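PDB 4HKT: inositol 2-dehydrogenase from Sinorhizobium meliloti, which catalyses the NAD(+)-dependent oxidation of myo-inositol to 2-keto-myo-inositol, the first step of myo-inositol degradation. Local coordinates for residues R123-I136 with Q238-A251. Numbering follows the deposited sequence.
Sequences RRFDPHFMAVRKAI and QRIEVHGSKGAVAA. With EDO (1,2-ethanediol), chain S; EDO (1,2-ethanediol), chain C.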
loop_
_atom_site.group_PDB
_atom_site.type_symbol
_atom_site.label_atom_id
_atom_site.label_comp_id
_atom_site.label_asym_id
_atom_site.label_seq_id
_atom_site.Cartn_x
_atom_site.Cartn_y
_atom_site.Cartn_z
ATOM N N ARG B 123 18.399 -11.414 11.824
ATOM C CA ARG B 123 17.402 -10.374 11.639
ATOM C C ARG B 123 17.925 -9.010 11.985
ATOM O O ARG B 123 17.476 -8.025 11.425
ATOM C CB ARG B 123 16.097 -10.703 12.369
ATOM C CG ARG B 123 15.490 -11.979 11.844
ATOM C CD ARG B 123 14.217 -12.340 12.580
ATOM N NE ARG B 123 13.897 -13.744 12.354
ATOM C CZ ARG B 123 12.871 -14.390 12.910
ATOM N NH1 ARG B 123 12.053 -13.760 13.752
ATOM N NH2 ARG B 123 12.655 -15.677 12.626
ATOM N N ARG B 124 18.914 -8.940 12.845
ATOM C CA ARG B 124 19.530 -7.674 13.138
ATOM C C ARG B 124 20.285 -7.052 11.919
ATOM O O ARG B 124 20.635 -5.879 11.977
ATOM C CB ARG B 124 20.516 -7.822 14.271
ATOM C CG ARG B 124 19.949 -8.077 15.639
ATOM C CD ARG B 124 21.079 -7.978 16.614
ATOM N NE ARG B 124 20.616 -8.222 17.953
ATOM C CZ ARG B 124 21.052 -7.573 19.013
ATOM N NH1 ARG B 124 22.002 -6.624 18.904
ATOM N NH2 ARG B 124 20.547 -7.882 20.199
ATOM N N PHE B 125 20.561 -7.854 10.877
ATOM C CA PHE B 125 21.312 -7.416 9.682
ATOM C C PHE B 125 20.430 -7.243 8.441
ATOM O O PHE B 125 20.922 -6.908 7.351
ATOM C CB PHE B 125 22.464 -8.406 9.403
ATOM C CG PHE B 125 23.483 -8.437 10.480
ATOM C CD1 PHE B 125 24.370 -7.401 10.620
ATOM C CD2 PHE B 125 23.528 -9.481 11.397
ATOM C CE1 PHE B 125 25.315 -7.400 11.638
ATOM C CE2 PHE B 125 24.473 -9.494 12.398
ATOM C CZ PHE B 125 25.364 -8.445 12.533
ATOM N N ASP B 126 19.126 -7.492 8.593
ATOM C CA ASP B 126 18.162 -7.261 7.519
ATOM C C ASP B 126 18.117 -5.764 7.183
ATOM O O ASP B 126 18.025 -4.930 8.106
ATOM C CB ASP B 126 16.762 -7.715 7.951
ATOM C CG ASP B 126 15.746 -7.495 6.882
ATOM O OD1 ASP B 126 15.934 -8.070 5.757
ATOM O OD2 ASP B 126 14.819 -6.673 7.119
ATOM N N PRO B 127 18.163 -5.405 5.878
ATOM C CA PRO B 127 18.196 -3.959 5.575
ATOM C C PRO B 127 16.962 -3.205 6.065
ATOM O O PRO B 127 17.084 -2.070 6.506
ATOM C CB PRO B 127 18.283 -3.899 4.046
ATOM C CG PRO B 127 18.666 -5.256 3.604
ATOM C CD PRO B 127 18.173 -6.222 4.658
ATOM N N HIS B 128 15.803 -3.856 6.058
ATOM C CA HIS B 128 14.558 -3.215 6.503
ATOM C C HIS B 128 14.508 -3.048 8.000
ATOM O O HIS B 128 14.222 -1.958 8.516
ATOM C CB HIS B 128 13.355 -4.011 5.971
ATOM C CG HIS B 128 13.581 -4.495 4.582
ATOM N ND1 HIS B 128 13.494 -3.655 3.496
ATOM C CD2 HIS B 128 14.020 -5.682 4.106
ATOM C CE1 HIS B 128 13.798 -4.324 2.399
ATOM N NE2 HIS B 128 14.156 -5.547 2.746
ATOM N N PHE B 129 14.835 -4.113 8.730
ATOM C CA PHE B 129 14.878 -3.991 10.173
ATOM C C PHE B 129 15.971 -3.048 10.670
ATOM O O PHE B 129 15.769 -2.325 11.659
ATOM C CB PHE B 129 14.994 -5.352 10.837
ATOM C CG PHE B 129 13.877 -6.308 10.515
ATOM C CD1 PHE B 129 12.604 -5.871 10.164
ATOM C CD2 PHE B 129 14.102 -7.667 10.583
ATOM C CE1 PHE B 129 11.607 -6.766 9.867
ATOM C CE2 PHE B 129 13.090 -8.576 10.332
ATOM C CZ PHE B 129 11.833 -8.120 9.987
HETATM N N MSE B 130 17.109 -3.015 9.972
HETATM C CA MSE B 130 18.223 -2.107 10.353
HETATM C C MSE B 130 17.797 -0.678 10.211
HETATM O O MSE B 130 18.114 0.171 11.060
HETATM C CB MSE B 130 19.479 -2.326 9.494
HETATM C CG MSE B 130 20.327 -3.469 9.984
HETATM SE SE MSE B 130 21.927 -3.709 8.825
HETATM C CE MSE B 130 22.855 -2.015 9.243
ATOM N N ALA B 131 17.074 -0.391 9.142
ATOM C CA ALA B 131 16.573 0.955 8.886
ATOM C C ALA B 131 15.511 1.377 9.923
ATOM O O ALA B 131 15.395 2.556 10.269
ATOM C CB ALA B 131 16.023 1.058 7.464
ATOM N N VAL B 132 14.760 0.412 10.465
ATOM C CA VAL B 132 13.853 0.732 11.568
ATOM C C VAL B 132 14.682 1.196 12.744
ATOM O O VAL B 132 14.440 2.260 13.310
ATOM C CB VAL B 132 12.954 -0.460 11.936
ATOM C CG1 VAL B 132 12.219 -0.174 13.244
ATOM C CG2 VAL B 132 11.976 -0.801 10.831
ATOM N N ARG B 133 15.694 0.410 13.103
ATOM C CA ARG B 133 16.542 0.754 14.222
ATOM C C ARG B 133 17.281 2.128 14.036
ATOM O O ARG B 133 17.364 2.939 14.974
ATOM C CB ARG B 133 17.533 -0.372 14.448
ATOM C CG ARG B 133 18.582 -0.073 15.485
ATOM C CD ARG B 133 17.981 -0.146 16.869
ATOM N NE ARG B 133 18.275 1.029 17.659
ATOM C CZ ARG B 133 17.592 1.413 18.749
ATOM N NH1 ARG B 133 16.585 0.687 19.241
ATOM N NH2 ARG B 133 17.941 2.532 19.369
ATOM N N LYS B 134 17.798 2.354 12.839
ATOM C CA LYS B 134 18.448 3.624 12.478
ATOM C C LYS B 134 17.492 4.828 12.620
ATOM O O LYS B 134 17.859 5.909 13.109
ATOM C CB LYS B 134 19.015 3.521 11.050
ATOM C CG LYS B 134 19.605 4.830 10.522
ATOM C CD LYS B 134 20.479 4.646 9.270
ATOM C CE LYS B 134 21.654 5.636 9.280
ATOM N NZ LYS B 134 21.171 7.049 9.356
ATOM N N ALA B 135 16.247 4.646 12.205
ATOM C CA ALA B 135 15.249 5.689 12.374
ATOM C C ALA B 135 15.050 5.997 13.839
ATOM O O ALA B 135 14.946 7.177 14.213
ATOM C CB ALA B 135 13.941 5.308 11.702
ATOM N N ILE B 136 15.030 4.953 14.684
ATOM C CA ILE B 136 14.912 5.146 16.114
ATOM C C ILE B 136 16.158 5.842 16.696
ATOM O O ILE B 136 16.052 6.780 17.481
ATOM C CB ILE B 136 14.690 3.798 16.877
ATOM C CG1 ILE B 136 13.382 3.118 16.433
ATOM C CG2 ILE B 136 14.664 4.097 18.356
ATOM C CD1 ILE B 136 13.224 1.664 16.870
ATOM N N GLN B 238 6.968 -11.629 8.896
ATOM C CA GLN B 238 8.039 -11.089 9.703
ATOM C C GLN B 238 7.846 -9.590 9.798
ATOM O O GLN B 238 8.388 -8.834 8.997
ATOM C CB GLN B 238 9.426 -11.373 9.069
ATOM C CG GLN B 238 9.793 -12.839 8.873
ATOM C CD GLN B 238 10.281 -13.451 10.146
ATOM O OE1 GLN B 238 11.458 -13.350 10.483
ATOM N NE2 GLN B 238 9.388 -14.113 10.864
ATOM N N ARG B 239 7.062 -9.149 10.775
ATOM C CA ARG B 239 6.795 -7.719 10.946
ATOM C C ARG B 239 7.290 -7.183 12.260
ATOM O O ARG B 239 7.292 -7.878 13.263
ATOM C CB ARG B 239 5.319 -7.459 10.847
ATOM C CG ARG B 239 4.827 -7.466 9.417
ATOM C CD ARG B 239 3.321 -7.349 9.462
ATOM N NE ARG B 239 2.680 -8.617 9.756
ATOM C CZ ARG B 239 1.499 -8.752 10.370
ATOM N NH1 ARG B 239 0.850 -7.700 10.830
ATOM N NH2 ARG B 239 0.967 -9.958 10.541
ATOM N N ILE B 240 7.726 -5.931 12.241
ATOM C CA ILE B 240 8.063 -5.233 13.464
ATOM C C ILE B 240 7.471 -3.830 13.361
ATOM O O ILE B 240 7.341 -3.237 12.266
ATOM C CB ILE B 240 9.569 -5.155 13.737
ATOM C CG1 ILE B 240 10.295 -4.399 12.591
ATOM C CG2 ILE B 240 10.160 -6.547 13.912
ATOM C CD1 ILE B 240 11.729 -4.038 12.928
ATOM N N GLU B 241 7.122 -3.322 14.516
ATOM C CA GLU B 241 6.539 -1.995 14.640
ATOM C C GLU B 241 6.949 -1.394 15.958
ATOM O O GLU B 241 6.975 -2.102 16.998
ATOM C CB GLU B 241 5.019 -2.080 14.519
ATOM C CG GLU B 241 4.394 -0.689 14.617
ATOM C CD GLU B 241 2.874 -0.667 14.660
ATOM O OE1 GLU B 241 2.232 -1.729 14.685
ATOM O OE2 GLU B 241 2.331 0.465 14.654
ATOM N N VAL B 242 7.265 -0.091 15.952
ATOM C CA VAL B 242 7.695 0.594 17.145
ATOM C C VAL B 242 6.977 1.954 17.255
ATOM O O VAL B 242 7.120 2.834 16.373
ATOM C CB VAL B 242 9.211 0.817 17.172
ATOM C CG1 VAL B 242 9.602 1.449 18.497
ATOM C CG2 VAL B 242 9.958 -0.484 16.955
ATOM N N HIS B 243 6.170 2.073 18.295
ATOM C CA HIS B 243 5.449 3.298 18.582
ATOM C C HIS B 243 6.292 4.049 19.593
ATOM O O HIS B 243 6.732 3.462 20.564
ATOM C CB HIS B 243 4.077 2.992 19.139
ATOM C CG HIS B 243 3.296 4.201 19.551
ATOM N ND1 HIS B 243 2.872 5.158 18.656
ATOM C CD2 HIS B 243 2.847 4.598 20.765
ATOM C CE1 HIS B 243 2.215 6.097 19.299
ATOM N NE2 HIS B 243 2.162 5.770 20.577
ATOM N N GLY B 244 6.528 5.331 19.313
ATOM C CA GLY B 244 7.320 6.228 20.168
ATOM C C GLY B 244 6.605 7.543 20.414
ATOM O O GLY B 244 5.476 7.750 19.915
ATOM N N SER B 245 7.238 8.434 21.188
ATOM C CA SER B 245 6.578 9.677 21.639
ATOM C C SER B 245 6.257 10.611 20.474
ATOM O O SER B 245 5.247 11.334 20.486
ATOM C CB SER B 245 7.436 10.407 22.723
ATOM O OG SER B 245 8.762 10.635 22.268
ATOM N N LYS B 246 7.086 10.566 19.432
ATOM C CA LYS B 246 6.960 11.478 18.306
ATOM C C LYS B 246 6.399 10.862 17.027
ATOM O O LYS B 246 6.116 11.571 16.035
ATOM C CB LYS B 246 8.329 12.060 17.980
ATOM C CG LYS B 246 8.828 13.101 18.980
ATOM C CD LYS B 246 10.180 13.610 18.441
ATOM C CE LYS B 246 10.722 14.780 19.220
ATOM N NZ LYS B 246 10.858 14.433 20.642
ATOM N N GLY B 247 6.293 9.536 17.006
ATOM C CA GLY B 247 5.695 8.871 15.888
ATOM C C GLY B 247 5.850 7.365 15.962
ATOM O O GLY B 247 6.176 6.854 17.011
ATOM N N ALA B 248 5.655 6.679 14.845
ATOM C CA ALA B 248 5.825 5.242 14.792
ATOM C C ALA B 248 6.626 4.880 13.562
ATOM O O ALA B 248 6.638 5.617 12.577
ATOM C CB ALA B 248 4.474 4.494 14.802
ATOM N N VAL B 249 7.296 3.738 13.632
ATOM C CA VAL B 249 8.054 3.201 12.520
ATOM C C VAL B 249 7.811 1.689 12.431
ATOM O O VAL B 249 7.733 0.990 13.461
ATOM C CB VAL B 249 9.549 3.527 12.625
ATOM C CG1 VAL B 249 10.152 3.024 13.915
ATOM C CG2 VAL B 249 10.310 2.990 11.412
ATOM N N ALA B 250 7.667 1.203 11.213
ATOM C CA ALA B 250 7.362 -0.209 10.964
ATOM C C ALA B 250 8.111 -0.676 9.723
ATOM O O ALA B 250 8.432 0.145 8.856
ATOM C CB ALA B 250 5.869 -0.415 10.806
ATOM N N ALA B 251 8.438 -1.973 9.677
ATOM C CA ALA B 251 8.910 -2.596 8.463
ATOM C C ALA B 251 7.834 -3.560 8.034
ATOM O O ALA B 251 7.401 -4.413 8.816
ATOM C CB ALA B 251 10.204 -3.332 8.669
HETATM C C1 EDO S . 20.901 -3.626 22.014
HETATM O O1 EDO S . 21.088 -3.508 20.597
HETATM C C2 EDO S . 20.565 -5.076 22.402
HETATM O O2 EDO S . 21.498 -6.009 21.814
HETATM C C1 EDO C . 3.936 3.083 10.206
HETATM O O1 EDO C . 3.073 2.283 9.384
HETATM C C2 EDO C . 3.886 2.589 11.654
HETATM O O2 EDO C . 2.621 2.883 12.264
HETATM O O HOH W 1 9.911 -16.692 12.731
#
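Val132 and Phe129 carry the apolar part of the packing of helix 127-136 on the hairpin formed by strands 238-244 and 248-251. The helix runs nearly antiparallel to strand 248-251 (169°), with their axes 8.0 Å apart. With CG1 anti to the backbone N (chi1 169°), Val132 straddles both strands: CG1 meets Val249 CG1 at 3.9 Å, while CG2 touches Ala251 CB and Ile240 CD1. The Phe129 ring carries the packing toward Gln238; its CD1 approaches Ile240 CD1 obliquely at 3.4 Å, and Gln238 O and Ala251 CB lie at its edge. One turn beyond Val132, Ile136 CD1 rests on Val242 CG2 at 3.9 Å.

The polar contact lies at the other end. Gln238 OE1 lies over the face of the Arg123 guanidinium, 3.0 Å from Arg123 CZ, too poorly angled for hydrogen bonding, and the amide stands almost perpendicular (89°) to that plane. Tyr280 OH hydrogen-bonds this oxygen, and a water accepts from both Arg123 NH2 and Gln238 NE2. Were Arg123 replaced by an alanine, the water would probably lose one of its donors and Gln238 OE1 the flat group it rests against.

Asp126 N-caps the helix, its OD2 accepting from Phe129 N at 3.0 Å; its OD1 forms a salt bridge with Arg279. Strand 248-251 pairs antiparallel with a strand of a second subunit, continuing the sheet across the interface. Apolar packing therefore joins helix to sheet in this Gfo/Idh/MocA C-terminal domain, whereas Arg123 and Gln238 meet through a carbonyl oxygen over the guanidinium face, a contact probably favoured by the positive charge, and through a shared water.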